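Local coordinates for tannase (PDB 3WA7), which hydrolyses the ester bonds of tannins and is an alpha/beta-hydrolase, probably acting through a serine nucleophile, at residues G161-G166 with I449-D454; N395-L400 with I428-M433; V407-R412 with H437-D442. One frame throughout, in Å; residues are numbered along the deposited sequence.

Interaction 1. Residues G161-G166 with I449-D454; sequences GTSAGG and IPHSGD. With SO4 (sulfate ion), chain C.
Thr162 and Gly453 bring their backbones to 5.3 Å between CA atoms, while Ser163, at the N-cap position of helix 164-174, holds a positive phi of 61° in the strained turn between strand 157-160 and that helix. The sequence Gly-Thr-Ser-Ala-Gly and this geometry fit the nucleophile elbow of alpha/beta-hydrolases, with Ser163 the likely nucleophile. Its OG lies anti to the backbone N (chi1 -167°) and meets the His451 ring at the edge: NE2 donates to Ser163 OG over 2.9 Å, the hydroxyl lying only 11° out of the imidazole plane. ND1, the other ring nitrogen, is bonded to Asp419 OD2, which completes the probable Ser-His-Asp triad. A sulfate ion, probably from the crystallisation liquor, sits beside the pair. Ser163 OG donates to its O4 over 2.6 Å, while the one N-H of His451 NE2 has both Ser163 OG and, in a weak, bent bond of 2.7 Å, sulfate O2 within range; Gly77 N also binds the ion. One residue before the serine, Thr162 turns both branches to the second segment. Its methyl CG2 packs on the backbone of Ser452, 3.6 Å from C, and OG1 stands 3.4 Å from Gly453 CA, where the absence of a side chain leaves it room. A water lies between the Thr162 hydroxyl and the Asp454 carboxylate, 2.7 Å from Thr162 OG1 and donating to Asp454 OD1 over 2.8 Å. The same carboxylate has direct partners in Asn160 through OD1 and Thr97 through OD2, tying it to the elbow strand and helix 95-103. The Ser163 hydroxyl thus accepts from the histidine and donates a hydrogen bond to the sulfate, consistent with an anion resting where the ester substrate would probably meet the nucleophile.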
# COMPACT_ATOMS: atom_id res chain seq x y z
N GLY A 161 -3.48 -0.62 -4.55
CA GLY A 161 -2.81 0.64 -4.28
C GLY A 161 -1.32 0.40 -4.20
O GLY A 161 -0.88 -0.74 -4.04
N THR A 162 -0.55 1.48 -4.31
CA THR A 162 0.91 1.41 -4.26
C THR A 162 1.46 2.27 -3.12
O THR A 162 0.95 3.37 -2.87
CB THR A 162 1.51 1.90 -5.59
OG1 THR A 162 1.10 1.03 -6.66
CG2 THR A 162 3.03 1.93 -5.52
N SER A 163 2.48 1.77 -2.43
CA SER A 163 3.14 2.50 -1.34
C SER A 163 2.15 2.80 -0.21
O SER A 163 1.56 1.88 0.35
CB SER A 163 3.75 3.80 -1.88
OG SER A 163 4.64 4.39 -0.95
N ALA A 164 1.98 4.07 0.13
CA ALA A 164 1.03 4.43 1.18
C ALA A 164 -0.35 3.94 0.72
O ALA A 164 -1.21 3.60 1.54
CB ALA A 164 1.01 5.94 1.39
N GLY A 165 -0.55 3.91 -0.59
CA GLY A 165 -1.81 3.45 -1.15
C GLY A 165 -1.92 1.94 -1.01
O GLY A 165 -3.02 1.38 -1.00
N GLY A 166 -0.77 1.28 -0.91
CA GLY A 166 -0.77 -0.16 -0.73
C GLY A 166 -1.16 -0.46 0.71
O GLY A 166 -1.82 -1.46 0.99
N ILE A 449 13.06 -4.36 -9.19
CA ILE A 449 11.90 -3.50 -9.35
C ILE A 449 12.01 -2.42 -8.28
O ILE A 449 12.17 -2.72 -7.10
CB ILE A 449 10.58 -4.28 -9.17
CG1 ILE A 449 10.36 -5.20 -10.37
CG2 ILE A 449 9.41 -3.32 -9.03
CD1 ILE A 449 10.20 -4.44 -11.68
N PRO A 450 11.95 -1.15 -8.69
CA PRO A 450 12.04 -0.03 -7.75
C PRO A 450 10.74 0.19 -7.01
O PRO A 450 9.81 -0.62 -7.10
CB PRO A 450 12.38 1.14 -8.66
CG PRO A 450 11.54 0.83 -9.87
CD PRO A 450 11.79 -0.66 -10.07
N HIS A 451 10.68 1.29 -6.26
CA HIS A 451 9.49 1.65 -5.51
C HIS A 451 8.43 2.02 -6.55
O HIS A 451 8.49 3.10 -7.15
CB HIS A 451 9.81 2.85 -4.61
CG HIS A 451 8.70 3.22 -3.68
ND1 HIS A 451 8.20 2.36 -2.73
CD2 HIS A 451 8.00 4.37 -3.55
CE1 HIS A 451 7.24 2.96 -2.05
NE2 HIS A 451 7.10 4.19 -2.53
N SER A 452 7.47 1.12 -6.76
CA SER A 452 6.43 1.35 -7.75
C SER A 452 5.36 0.27 -7.65
O SER A 452 5.42 -0.59 -6.78
CB SER A 452 7.04 1.30 -9.15
OG SER A 452 7.63 0.03 -9.38
N GLY A 453 4.38 0.32 -8.55
CA GLY A 453 3.32 -0.67 -8.54
C GLY A 453 2.69 -0.86 -9.91
O GLY A 453 3.10 -0.21 -10.88
N ASP A 454 1.70 -1.75 -9.99
CA ASP A 454 0.97 -2.01 -11.24
C ASP A 454 1.87 -2.33 -12.44
O ASP A 454 1.52 -2.02 -13.58
CB ASP A 454 0.09 -0.81 -11.58
CG ASP A 454 -1.05 -0.61 -10.58
OD1 ASP A 454 -0.93 -1.07 -9.43
OD2 ASP A 454 -2.05 0.04 -10.94
S SO4 C . 5.27 7.64 -2.36
O1 SO4 C . 4.54 8.09 -3.56
O2 SO4 C . 6.35 6.73 -2.75
O3 SO4 C . 5.85 8.82 -1.69
O4 SO4 C . 4.34 6.95 -1.45
O HOH W 1 -1.47 0.66 -7.32

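Interaction 2. Residues N395-L400 with I428-M433; sequences NPLSYL and IILAIM
Leu397 sets its CG beside the backbone N (chi1 -56°), and Met433, introduced as selenomethionine, bends at chi3 (-46°), which turns its terminal CE back to Leu397, 4.0 Å from CD2. The two side chains cross at about a right angle. They join the short helix 398-401 and the turn before it to helix 425-436, the crossover helix of a beta-alpha-beta unit in the alpha/beta-hydrolase fold. The branches of Leu397 divide their work: CD1 reaches Ile429 CG2 at 3.9 Å, and CD2 lies against Leu430 CD1 at 3.8 Å. Three residues on, Leu400 lies obliquely across the same selenomethionine, with CD1 3.7 Å from Met433 CG and CB 3.8 Å from SE. All five touching residues are buried, and no hydrogen bond crosses between the segments. Pro396 also touches Ala170 and Leu171 of helix 164-174. The turn that presents Leu397 is held by Asn395, whose ND2 bonds to Glu210 and Asn208, and whose OD1 accepts a capping bond of 3.1 Å from Leu397 N, with the donor well above the carboxamide plane.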
# COMPACT_ATOMS: atom_id res chain seq x y z
N ASN A 395 -2.74 0.05 11.56
CA ASN A 395 -1.71 -0.94 11.25
C ASN A 395 -2.45 -2.22 10.86
O ASN A 395 -3.14 -2.82 11.68
CB ASN A 395 -0.83 -1.20 12.48
CG ASN A 395 0.36 -2.11 12.17
OD1 ASN A 395 0.36 -2.83 11.17
ND2 ASN A 395 1.38 -2.07 13.03
N PRO A 396 -2.33 -2.65 9.60
CA PRO A 396 -3.01 -3.87 9.16
C PRO A 396 -2.75 -5.08 10.06
O PRO A 396 -3.64 -5.90 10.29
CB PRO A 396 -2.47 -4.08 7.74
CG PRO A 396 -2.22 -2.68 7.27
CD PRO A 396 -1.57 -2.05 8.49
N LEU A 397 -1.53 -5.19 10.57
CA LEU A 397 -1.14 -6.31 11.42
C LEU A 397 -1.99 -6.46 12.69
O LEU A 397 -2.20 -7.58 13.16
CB LEU A 397 0.33 -6.18 11.82
CG LEU A 397 1.37 -6.07 10.70
CD1 LEU A 397 2.76 -6.09 11.32
CD2 LEU A 397 1.22 -7.22 9.71
N SER A 398 -2.45 -5.35 13.24
CA SER A 398 -3.25 -5.36 14.46
C SER A 398 -4.47 -6.28 14.37
O SER A 398 -4.85 -6.91 15.36
CB SER A 398 -3.73 -3.94 14.79
OG SER A 398 -2.63 -3.08 15.04
N TYR A 399 -5.07 -6.35 13.19
CA TYR A 399 -6.26 -7.16 13.00
C TYR A 399 -5.99 -8.65 12.82
O TYR A 399 -6.91 -9.46 12.84
CB TYR A 399 -7.05 -6.62 11.81
CG TYR A 399 -7.39 -5.16 11.98
CD1 TYR A 399 -6.51 -4.16 11.58
CD2 TYR A 399 -8.57 -4.78 12.62
CE1 TYR A 399 -6.78 -2.82 11.82
CE2 TYR A 399 -8.85 -3.44 12.87
CZ TYR A 399 -7.95 -2.47 12.47
OH TYR A 399 -8.22 -1.15 12.72
N LEU A 400 -4.72 -9.01 12.66
CA LEU A 400 -4.35 -10.41 12.50
C LEU A 400 -3.97 -11.03 13.84
O LEU A 400 -3.98 -12.25 14.00
CB LEU A 400 -3.18 -10.54 11.51
CG LEU A 400 -3.36 -9.86 10.15
CD1 LEU A 400 -2.11 -10.08 9.30
CD2 LEU A 400 -4.59 -10.42 9.45
N ILE A 428 7.54 -8.80 4.33
CA ILE A 428 7.72 -10.21 4.67
C ILE A 428 6.94 -10.56 5.94
O ILE A 428 6.32 -11.62 6.02
CB ILE A 428 9.22 -10.55 4.85
CG1 ILE A 428 9.92 -10.46 3.49
CG2 ILE A 428 9.37 -11.95 5.44
CD1 ILE A 428 11.44 -10.55 3.56
N ILE A 429 6.96 -9.66 6.92
CA ILE A 429 6.23 -9.89 8.17
C ILE A 429 4.74 -10.02 7.87
O ILE A 429 4.06 -10.90 8.40
CB ILE A 429 6.46 -8.75 9.18
CG1 ILE A 429 7.87 -8.84 9.76
CG2 ILE A 429 5.42 -8.81 10.29
CD1 ILE A 429 8.27 -7.64 10.60
N LEU A 430 4.23 -9.13 7.02
CA LEU A 430 2.81 -9.16 6.66
C LEU A 430 2.47 -10.48 5.97
O LEU A 430 1.48 -11.14 6.31
CB LEU A 430 2.48 -7.99 5.74
CG LEU A 430 1.08 -7.95 5.12
CD1 LEU A 430 0.02 -7.97 6.21
CD2 LEU A 430 0.94 -6.71 4.26
N ALA A 431 3.29 -10.87 5.00
CA ALA A 431 3.05 -12.10 4.26
C ALA A 431 3.04 -13.34 5.16
O ALA A 431 2.17 -14.20 5.04
CB ALA A 431 4.10 -12.26 3.16
N ILE A 432 4.01 -13.43 6.07
CA ILE A 432 4.07 -14.59 6.95
C ILE A 432 2.95 -14.59 7.97
O ILE A 432 2.37 -15.64 8.25
CB ILE A 432 5.44 -14.67 7.66
CG1 ILE A 432 6.54 -14.89 6.62
CG2 ILE A 432 5.43 -15.80 8.69
CD1 ILE A 432 7.94 -14.92 7.21
N MSE A 433 2.63 -13.42 8.52
CA MSE A 433 1.55 -13.36 9.49
C MSE A 433 0.23 -13.78 8.85
O MSE A 433 -0.58 -14.45 9.47
CB MSE A 433 1.42 -11.95 10.08
CG MSE A 433 0.49 -11.91 11.28
SE MSE A 433 0.55 -10.23 12.22
CE MSE A 433 2.45 -10.04 12.30

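Interaction 3. Residues V407-R412 with H437-D442; sequences VAKHWR and HGYGID
Trp411 O is gripped from two neighbouring residues of the facing strand: Asp442 N donates to it over 2.8 Å at an N-H...O angle of 162°, and Ile441 CA adds a CA-H...O contact of 3.3 Å. Two more backbone bonds continue the ladder, Trp411 N to Gly440 O at 2.8 Å and Gly440 N to Lys409 O at 2.9 Å. Strands 410-414 and 440-444 run parallel, joined through helix 425-436 in a beta-alpha-beta unit, and 440-444 is outermost at this end of the large mixed sheet. Ahead of the ladder, Tyr439 crosses Val407 at about a right angle: CG1 sits over one face of the ring in a CH-pi contact, 4.0 Å from the centroid and 27° off the normal. Beside it, Trp411 NE1 bonds to Ala408 O at 2.9 Å, which restrains the indole, the oxygen tilted from its plane. On the Trp411 side, Ile441 CD1 lies against Trp411 CB. On the other face Arg412 CG is anti to the backbone N (chi1 -176°), and the chain is extended from CG to NE, which donates to a water at 2.7 Å; this donates to Asp442 OD2 at 3.1 Å. The stronger charged partners are Asp456 for Arg412 and Arg414 for Asp442.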
# COMPACT_ATOMS: atom_id res chain seq x y z
N VAL A 407 -11.84 -10.08 8.16
CA VAL A 407 -10.68 -9.98 7.27
C VAL A 407 -10.83 -10.63 5.90
O VAL A 407 -11.33 -11.75 5.78
CB VAL A 407 -9.44 -10.60 7.98
CG1 VAL A 407 -8.19 -10.39 7.14
CG2 VAL A 407 -9.27 -9.98 9.37
N ALA A 408 -10.38 -9.92 4.86
CA ALA A 408 -10.43 -10.45 3.50
C ALA A 408 -9.67 -11.78 3.51
O ALA A 408 -8.65 -11.91 4.19
CB ALA A 408 -9.77 -9.48 2.53
N LYS A 409 -10.15 -12.76 2.76
CA LYS A 409 -9.50 -14.06 2.75
C LYS A 409 -8.40 -14.24 1.70
O LYS A 409 -7.62 -15.19 1.77
CB LYS A 409 -10.55 -15.16 2.57
CG LYS A 409 -11.65 -15.15 3.63
CD LYS A 409 -11.06 -15.22 5.04
CE LYS A 409 -12.14 -15.10 6.10
NZ LYS A 409 -11.59 -15.17 7.48
N HIS A 410 -8.31 -13.31 0.76
CA HIS A 410 -7.32 -13.41 -0.32
C HIS A 410 -6.43 -12.18 -0.43
O HIS A 410 -6.92 -11.06 -0.57
CB HIS A 410 -8.05 -13.64 -1.64
CG HIS A 410 -9.13 -14.67 -1.56
ND1 HIS A 410 -8.86 -16.01 -1.39
CD2 HIS A 410 -10.48 -14.56 -1.57
CE1 HIS A 410 -10.00 -16.68 -1.30
NE2 HIS A 410 -11.00 -15.82 -1.40
N TRP A 411 -5.11 -12.41 -0.42
CA TRP A 411 -4.13 -11.33 -0.48
C TRP A 411 -3.03 -11.52 -1.52
O TRP A 411 -2.52 -12.63 -1.70
CB TRP A 411 -3.44 -11.16 0.88
CG TRP A 411 -4.36 -10.86 2.01
CD1 TRP A 411 -5.33 -11.69 2.52
CD2 TRP A 411 -4.43 -9.65 2.77
NE1 TRP A 411 -5.99 -11.06 3.54
CE2 TRP A 411 -5.46 -9.81 3.72
CE3 TRP A 411 -3.72 -8.45 2.74
CZ2 TRP A 411 -5.81 -8.80 4.63
CZ3 TRP A 411 -4.06 -7.45 3.65
CH2 TRP A 411 -5.09 -7.63 4.59
N ARG A 412 -2.66 -10.44 -2.19
CA ARG A 412 -1.57 -10.45 -3.16
C ARG A 412 -0.68 -9.27 -2.82
O ARG A 412 -1.10 -8.11 -2.91
CB ARG A 412 -2.07 -10.33 -4.60
CG ARG A 412 -0.94 -10.44 -5.63
CD ARG A 412 -1.47 -10.50 -7.05
NE ARG A 412 -0.43 -10.82 -8.03
CZ ARG A 412 0.43 -9.94 -8.54
NH1 ARG A 412 0.38 -8.67 -8.16
NH2 ARG A 412 1.33 -10.33 -9.43
N HIS A 437 -2.03 -17.16 9.93
CA HIS A 437 -3.42 -17.12 10.38
C HIS A 437 -4.42 -17.72 9.41
O HIS A 437 -5.63 -17.53 9.55
CB HIS A 437 -3.81 -15.69 10.77
CG HIS A 437 -3.16 -15.22 12.03
ND1 HIS A 437 -1.86 -14.76 12.08
CD2 HIS A 437 -3.61 -15.19 13.31
CE1 HIS A 437 -1.54 -14.48 13.33
NE2 HIS A 437 -2.58 -14.72 14.09
N GLY A 438 -3.91 -18.46 8.43
CA GLY A 438 -4.77 -19.13 7.47
C GLY A 438 -5.31 -18.37 6.28
O GLY A 438 -6.16 -18.90 5.55
N TYR A 439 -4.83 -17.16 6.05
CA TYR A 439 -5.32 -16.39 4.91
C TYR A 439 -4.54 -16.71 3.64
O TYR A 439 -3.37 -17.08 3.69
CB TYR A 439 -5.23 -14.89 5.20
CG TYR A 439 -6.06 -14.47 6.38
CD1 TYR A 439 -5.48 -14.25 7.63
CD2 TYR A 439 -7.45 -14.34 6.28
CE1 TYR A 439 -6.24 -13.91 8.74
CE2 TYR A 439 -8.23 -14.01 7.38
CZ TYR A 439 -7.62 -13.79 8.61
OH TYR A 439 -8.38 -13.46 9.70
N GLY A 440 -5.22 -16.60 2.50
CA GLY A 440 -4.57 -16.86 1.23
C GLY A 440 -3.63 -15.71 0.92
O GLY A 440 -4.03 -14.54 0.99
N ILE A 441 -2.39 -16.02 0.60
CA ILE A 441 -1.41 -14.98 0.31
C ILE A 441 -0.48 -15.34 -0.84
O ILE A 441 0.17 -16.39 -0.84
CB ILE A 441 -0.58 -14.64 1.59
CG1 ILE A 441 0.61 -13.74 1.24
CG2 ILE A 441 -0.12 -15.92 2.28
CD1 ILE A 441 0.21 -12.36 0.74
N ASP A 442 -0.45 -14.46 -1.84
CA ASP A 442 0.41 -14.61 -3.00
C ASP A 442 1.42 -13.49 -2.81
O ASP A 442 1.07 -12.31 -2.88
CB ASP A 442 -0.39 -14.39 -4.29
CG ASP A 442 0.44 -14.58 -5.53
OD1 ASP A 442 1.52 -13.96 -5.62
OD2 ASP A 442 0.02 -15.34 -6.43
O HOH W 2 -0.10 -13.39 -8.83

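In the fold
From the N terminus the chain first lays down most of the central sheet and reaches 161-166, the turn after strand 157-160. Interaction 1 closes only at 449-454, 283 residues later, where the loop beyond strand 440-444 returns to the probable nucleophile elbow, and its span encloses both other contacts. Within it the order 395-400, 407-412, 428-433, 437-442 makes interactions 2 and 3 cross. Interaction 2 fixes the crossover helix 425-436 to helix 398-401, and interaction 3 pairs the strands before and after that helix. These two touch, with Leu400 packing on Tyr439, and their centres lie about 10 Å apart. The centre of interaction 1 is about 17 Å from that of interaction 2 and 19 Å from that of interaction 3.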